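Long-range contacts in sulfite dehydrogenase (Paracoccus pantotrophus, PDB 2XTS), which oxidises protein-bound sulfane sulfur in the Sox system, pairing a molybdenum-cofactor subunit with a haem-bearing cytochrome subunit: residues 261-266 and 348-353; 311-316 and 325-330. All blocks are in the same frame, centred on the assembly; numbering follows the deposited sequence. Where two conformers were deposited one is given.

Contact 1. Residues 261-266 and 348-353; sequences VMDAKS and TGYVQP
Here the start of an outermost strand of the dimerisation-domain sheet, 265-270, and the residues leading into it meet the loop that follows strand 338-346. Gln352 CG lies anti to the backbone N (chi1 -171°) and the extended chain passes Ala264 O, 3.6 Å from CG, to bring the amide alongside Ser266. Ser266 OG, also bonded to Ser342, donates to Gln352 OE1 at 2.7 Å, in the carbonyl plane and on a lone pair, while Ala344 N gives OE1 a second bond. NE2 bonds to Asn371 O and, weakly, to a water that donates to Ser266 O. An alanine in place of Gln352 lacks both amide atoms, and losing the links to Ser266, Ala344 and Asn371 would probably loosen the loop from the strand. Tyr350 lays CD1 3.6 Å from Ala264 CB. Its OH donates to a water in the ring plane at 2.6 Å, which donates to Asp263 OD2 at 2.8 Å; Asn371 also bonds this hydroxyl. Asp263 OD2 forms a salt bridge with Arg151 and OD1 a hydrogen bond with Tyr156, both of the cytochrome chain. The buried seam runs beside strand 338-346, with Trp291 of strand 282-291 joined to Lys265 by a backbone hydrogen bond.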
loop_
_atom_site.group_PDB
_atom_site.type_symbol
_atom_site.label_atom_id
_atom_site.label_comp_id
_atom_site.label_asym_id
_atom_site.label_seq_id
_atom_site.Cartn_x
_atom_site.Cartn_y
_atom_site.Cartn_z
ATOM N N VAL A 261 19.909 2.661 -16.356
ATOM C CA VAL A 261 18.898 1.608 -16.242
ATOM C C VAL A 261 19.340 0.484 -15.312
ATOM O O VAL A 261 20.524 0.132 -15.221
ATOM C CB VAL A 261 18.387 1.029 -17.604
ATOM C CG1 VAL A 261 16.979 0.437 -17.450
ATOM C CG2 VAL A 261 18.308 2.064 -18.670
ATOM N N MET A 262 18.356 -0.043 -14.592
ATOM C CA MET A 262 18.520 -1.212 -13.746
ATOM C C MET A 262 18.110 -2.450 -14.559
ATOM O O MET A 262 16.995 -2.538 -15.064
ATOM C CB MET A 262 17.678 -1.066 -12.477
ATOM C CG MET A 262 17.997 0.161 -11.647
ATOM S SD MET A 262 19.722 0.213 -11.091
ATOM C CE MET A 262 19.700 -0.998 -9.771
ATOM N N ASP A 263 18.997 -3.428 -14.658
ATOM C CA ASP A 263 18.745 -4.599 -15.493
ATOM C C ASP A 263 17.900 -5.672 -14.778
ATOM O O ASP A 263 17.743 -5.665 -13.549
ATOM C CB ASP A 263 20.080 -5.197 -15.953
ATOM C CG ASP A 263 20.863 -4.281 -16.884
ATOM O OD1 ASP A 263 20.255 -3.528 -17.670
ATOM O OD2 ASP A 263 22.105 -4.346 -16.829
ATOM N N ALA A 264 17.386 -6.619 -15.562
ATOM C CA ALA A 264 16.518 -7.669 -15.040
ATOM C C ALA A 264 17.169 -8.412 -13.898
ATOM O O ALA A 264 18.340 -8.793 -13.962
ATOM C CB ALA A 264 16.115 -8.643 -16.146
ATOM N N LYS A 265 16.373 -8.655 -12.859
ATOM C CA LYS A 265 16.876 -9.179 -11.626
ATOM C C LYS A 265 15.769 -9.958 -10.923
ATOM O O LYS A 265 14.594 -9.750 -11.169
ATOM C CB LYS A 265 17.330 -7.996 -10.763
ATOM C CG LYS A 265 18.125 -8.337 -9.540
ATOM C CD LYS A 265 18.787 -7.084 -8.993
ATOM C CE LYS A 265 19.436 -7.301 -7.654
ATOM N NZ LYS A 265 20.219 -6.111 -7.204
ATOM N N SER A 266 16.156 -10.823 -10.010
ATOM C CA SER A 266 15.206 -11.569 -9.198
ATOM C C SER A 266 15.846 -12.066 -7.940
ATOM O O SER A 266 17.065 -12.197 -7.844
ATOM C CB SER A 266 14.636 -12.776 -9.938
ATOM O OG SER A 266 15.597 -13.796 -10.115
ATOM N N THR A 348 12.696 -7.820 -23.493
ATOM C CA THR A 348 13.747 -7.609 -24.490
ATOM C C THR A 348 14.491 -8.900 -24.828
ATOM O O THR A 348 15.293 -8.922 -25.765
ATOM C CB THR A 348 14.792 -6.575 -24.025
ATOM O OG1 THR A 348 15.620 -7.146 -22.999
ATOM C CG2 THR A 348 14.134 -5.248 -23.556
ATOM N N GLY A 349 14.238 -9.968 -24.087
ATOM C CA GLY A 349 14.947 -11.241 -24.236
ATOM C C GLY A 349 16.131 -11.379 -23.289
ATOM O O GLY A 349 16.751 -12.415 -23.211
ATOM N N TYR A 350 16.460 -10.318 -22.570
ATOM C CA TYR A 350 17.527 -10.345 -21.575
ATOM C C TYR A 350 17.221 -11.357 -20.468
ATOM O O TYR A 350 16.131 -11.322 -19.868
ATOM C CB TYR A 350 17.698 -8.934 -20.999
ATOM C CG TYR A 350 18.807 -8.768 -19.994
ATOM C CD1 TYR A 350 18.649 -9.174 -18.677
ATOM C CD2 TYR A 350 19.990 -8.125 -20.331
ATOM C CE1 TYR A 350 19.656 -8.997 -17.747
ATOM C CE2 TYR A 350 20.996 -7.924 -19.409
ATOM C CZ TYR A 350 20.822 -8.354 -18.113
ATOM O OH TYR A 350 21.818 -8.170 -17.156
ATOM N N VAL A 351 18.212 -12.193 -20.189
ATOM C CA VAL A 351 18.174 -13.219 -19.169
ATOM C C VAL A 351 19.152 -12.830 -18.063
ATOM O O VAL A 351 20.344 -12.602 -18.306
ATOM C CB VAL A 351 18.567 -14.585 -19.722
ATOM C CG1 VAL A 351 18.491 -15.639 -18.620
ATOM C CG2 VAL A 351 17.687 -14.938 -20.934
ATOM N N GLN A 352 18.635 -12.719 -16.847
ATOM C CA GLN A 352 19.455 -12.411 -15.691
ATOM C C GLN A 352 20.730 -13.261 -15.660
ATOM O O GLN A 352 20.655 -14.475 -15.657
ATOM C CB GLN A 352 18.642 -12.629 -14.411
ATOM C CG GLN A 352 19.325 -12.146 -13.160
ATOM C CD GLN A 352 18.584 -12.553 -11.892
ATOM O OE1 GLN A 352 17.518 -13.160 -11.951
ATOM N NE2 GLN A 352 19.141 -12.207 -10.735
ATOM N N PRO A 353 21.904 -12.609 -15.559
ATOM C CA PRO A 353 23.165 -13.335 -15.582
ATOM C C PRO A 353 23.573 -13.871 -14.217
ATOM O O PRO A 353 23.113 -13.371 -13.180
ATOM C CB PRO A 353 24.166 -12.264 -16.034
ATOM C CG PRO A 353 23.638 -11.008 -15.451
ATOM C CD PRO A 353 22.135 -11.152 -15.619
HETATM O O HOH W 1 23.521 -6.397 -18.100
HETATM O O HOH W 2 18.502 -14.458 -8.523
#

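Contact 2. Residues 311-316 and 325-330; sequences TTARIT and TRFHLD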
loop_
_atom_site.group_PDB
_atom_site.type_symbol
_atom_site.label_atom_id
_atom_site.label_comp_id
_atom_site.label_asym_id
_atom_site.label_seq_id
_atom_site.Cartn_x
_atom_site.Cartn_y
_atom_site.Cartn_z
ATOM N N THR A 311 13.114 -24.922 -13.891
ATOM C CA THR A 311 11.663 -25.056 -14.070
ATOM C C THR A 311 11.066 -23.649 -14.083
ATOM O O THR A 311 11.363 -22.828 -13.214
ATOM C CB THR A 311 11.037 -25.846 -12.895
ATOM O OG1 THR A 311 11.671 -27.131 -12.791
ATOM C CG2 THR A 311 9.544 -26.031 -13.057
ATOM N N THR A 312 10.228 -23.370 -15.060
ATOM C CA THR A 312 9.578 -22.076 -15.155
ATOM C C THR A 312 8.532 -21.977 -14.046
ATOM O O THR A 312 7.690 -22.845 -13.883
ATOM C CB THR A 312 9.020 -21.818 -16.565
ATOM O OG1 THR A 312 10.103 -21.907 -17.508
ATOM C CG2 THR A 312 8.348 -20.454 -16.632
ATOM N N ALA A 313 8.650 -20.917 -13.256
ATOM C CA ALA A 313 7.716 -20.603 -12.174
ATOM C C ALA A 313 6.497 -19.937 -12.784
ATOM O O ALA A 313 6.445 -19.677 -13.994
ATOM C CB ALA A 313 8.393 -19.661 -11.155
ATOM N N ARG A 314 5.496 -19.655 -11.956
ATOM C CA ARG A 314 4.358 -18.855 -12.432
ATOM C C ARG A 314 4.441 -17.436 -11.891
ATOM O O ARG A 314 4.981 -17.226 -10.803
ATOM C CB ARG A 314 3.023 -19.501 -12.077
ATOM C CG ARG A 314 2.627 -19.422 -10.627
ATOM C CD ARG A 314 1.289 -20.115 -10.385
ATOM N NE ARG A 314 0.931 -20.042 -8.973
ATOM C CZ ARG A 314 1.421 -20.841 -8.028
ATOM N NH1 ARG A 314 2.321 -21.773 -8.315
ATOM N NH2 ARG A 314 1.045 -20.680 -6.765
ATOM N N ILE A 315 3.975 -16.491 -12.695
ATOM C CA ILE A 315 3.782 -15.107 -12.290
ATOM C C ILE A 315 2.448 -15.031 -11.578
ATOM O O ILE A 315 1.428 -15.440 -12.143
ATOM C CB ILE A 315 3.716 -14.178 -13.523
ATOM C CG1 ILE A 315 5.051 -14.221 -14.268
ATOM C CG2 ILE A 315 3.291 -12.759 -13.122
ATOM C CD1 ILE A 315 6.236 -14.303 -13.364
ATOM N N THR A 316 2.462 -14.537 -10.345
ATOM C CA THR A 316 1.251 -14.328 -9.550
ATOM C C THR A 316 0.886 -12.863 -9.607
ATOM O O THR A 316 1.588 -12.018 -9.068
ATOM C CB THR A 316 1.493 -14.817 -8.124
ATOM O OG1 THR A 316 1.689 -16.232 -8.191
ATOM C CG2 THR A 316 0.326 -14.530 -7.203
ATOM N N THR A 325 7.441 -7.832 -9.622
ATOM C CA THR A 325 6.612 -8.919 -10.109
ATOM C C THR A 325 6.821 -10.118 -9.195
ATOM O O THR A 325 7.956 -10.504 -8.923
ATOM C CB THR A 325 7.022 -9.235 -11.563
ATOM O OG1 THR A 325 6.982 -8.021 -12.324
ATOM C CG2 THR A 325 6.126 -10.290 -12.208
ATOM N N ARG A 326 5.725 -10.703 -8.728
ATOM C CA ARG A 326 5.767 -11.834 -7.811
ATOM C C ARG A 326 5.732 -13.126 -8.579
ATOM O O ARG A 326 4.941 -13.263 -9.489
ATOM C CB ARG A 326 4.563 -11.756 -6.888
ATOM C CG ARG A 326 4.426 -12.906 -5.886
ATOM C CD ARG A 326 5.581 -13.074 -4.893
ATOM N NE ARG A 326 5.832 -11.837 -4.153
ATOM C CZ ARG A 326 6.763 -11.683 -3.220
ATOM N NH1 ARG A 326 7.573 -12.679 -2.889
ATOM N NH2 ARG A 326 6.931 -10.502 -2.650
ATOM N N PHE A 327 6.598 -14.069 -8.214
ATOM C CA PHE A 327 6.558 -15.422 -8.779
ATOM C C PHE A 327 6.485 -16.472 -7.701
ATOM O O PHE A 327 6.918 -16.260 -6.563
ATOM C CB PHE A 327 7.760 -15.719 -9.712
ATOM C CG PHE A 327 9.102 -15.780 -9.018
ATOM C CD1 PHE A 327 9.586 -16.977 -8.500
ATOM C CD2 PHE A 327 9.892 -14.647 -8.898
ATOM C CE1 PHE A 327 10.821 -17.022 -7.865
ATOM C CE2 PHE A 327 11.140 -14.693 -8.266
ATOM C CZ PHE A 327 11.599 -15.869 -7.752
ATOM N N HIS A 328 5.924 -17.623 -8.073
ATOM C CA HIS A 328 5.797 -18.761 -7.177
ATOM C C HIS A 328 6.108 -20.056 -7.892
ATOM O O HIS A 328 5.807 -20.216 -9.072
ATOM C CB HIS A 328 4.389 -18.916 -6.622
ATOM C CG HIS A 328 3.960 -17.799 -5.731
ATOM N ND1 HIS A 328 4.388 -17.637 -4.430
ATOM C CD2 HIS A 328 3.091 -16.792 -5.966
ATOM C CE1 HIS A 328 3.827 -16.549 -3.921
ATOM N NE2 HIS A 328 3.038 -16.020 -4.835
ATOM N N LEU A 329 6.691 -20.983 -7.143
ATOM C CA LEU A 329 6.829 -22.371 -7.579
ATOM C C LEU A 329 6.557 -23.232 -6.367
ATOM O O LEU A 329 7.183 -23.067 -5.321
ATOM C CB LEU A 329 8.225 -22.682 -8.147
ATOM C CG LEU A 329 8.446 -24.102 -8.699
ATOM C CD1 LEU A 329 7.766 -24.254 -10.056
ATOM C CD2 LEU A 329 9.903 -24.504 -8.801
ATOM N N ASP A 330 5.581 -24.133 -6.498
ATOM C CA ASP A 330 5.245 -25.044 -5.433
ATOM C C ASP A 330 5.966 -26.349 -5.652
ATOM O O ASP A 330 5.885 -26.921 -6.735
ATOM C CB ASP A 330 3.739 -25.214 -5.395
ATOM C CG ASP A 330 3.033 -23.889 -5.127
ATOM O OD1 ASP A 330 3.278 -23.338 -4.034
ATOM O OD2 ASP A 330 2.231 -23.420 -5.979
HETATM O O HOH W 3 2.459 -20.723 -4.122
HETATM O O HOH W 4 3.154 -9.911 -9.853
#
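A beta hairpin of strands 311-316 and 325-333 makes this contact, and it is twisted: the N-to-C directions of the short segments 314-316 and 325-330 are 131° apart, where 180° is antiparallel. Arg314 and His328 form a hydrogen-bonded antiparallel pair, N to O in both directions, the bond from Arg314 N to His328 O being 3.0 Å. The next pair, Ile315 with Phe327, is non-hydrogen-bonded and puts its side chains on the opposite face. Strand 311-316 is broken near Ala313, whose CB drops in against His328 O at 3.4 Å, with Phe327 CD1 4.0 Å away on one side and Leu329 CB on another. Leu329 crosses Thr311 at about a right angle, CD1 to CG2 at 3.9 Å; at the other end, the methyls Ile315 CG2 and Thr325 CG2 meet at 3.9 Å. The Arg314 side chain leaves from the crowded position (chi1 73°), runs straight to NE and lays one guanidinium face over His328 CB, which sits 3.7 Å from the plane and toward the rim. The guanidinium grips Asp330 end-on, both nitrogens on OD2: NH1 at 2.9 Å from above the carboxylate plane, NH2 at 3.1 Å on the syn lone pair. NH2 also bonds Arg111 O of the second subunit, whose Pro110 packs on Arg314 and Asp330. Strand 282-291 flanks 325-333, while 297-303 flanks 311-316 and sets Val300 and Val302 against Phe327.

In the fold
Both contacts reach the same eight-stranded antiparallel sheet, contact 1 through its outermost strand 265-270 and contact 2 further in, with strand 282-291 between. Along the chain, contact 2 is nested inside the loop that contact 1 closes. Their centres lie about 16 Å apart, and the nearest atoms, about 4 Å apart, do not touch. They look toward different partners: the cytochrome chain at contact 1, mainly the second subunit at contact 2. From contact 1, the Asp263 side chain is about 9 Å from the cobalt bound by Glu219, Thr259 and His369, and that of Lys265, salt-bridged to Glu119, about 11 Å from the molybdenum oxide.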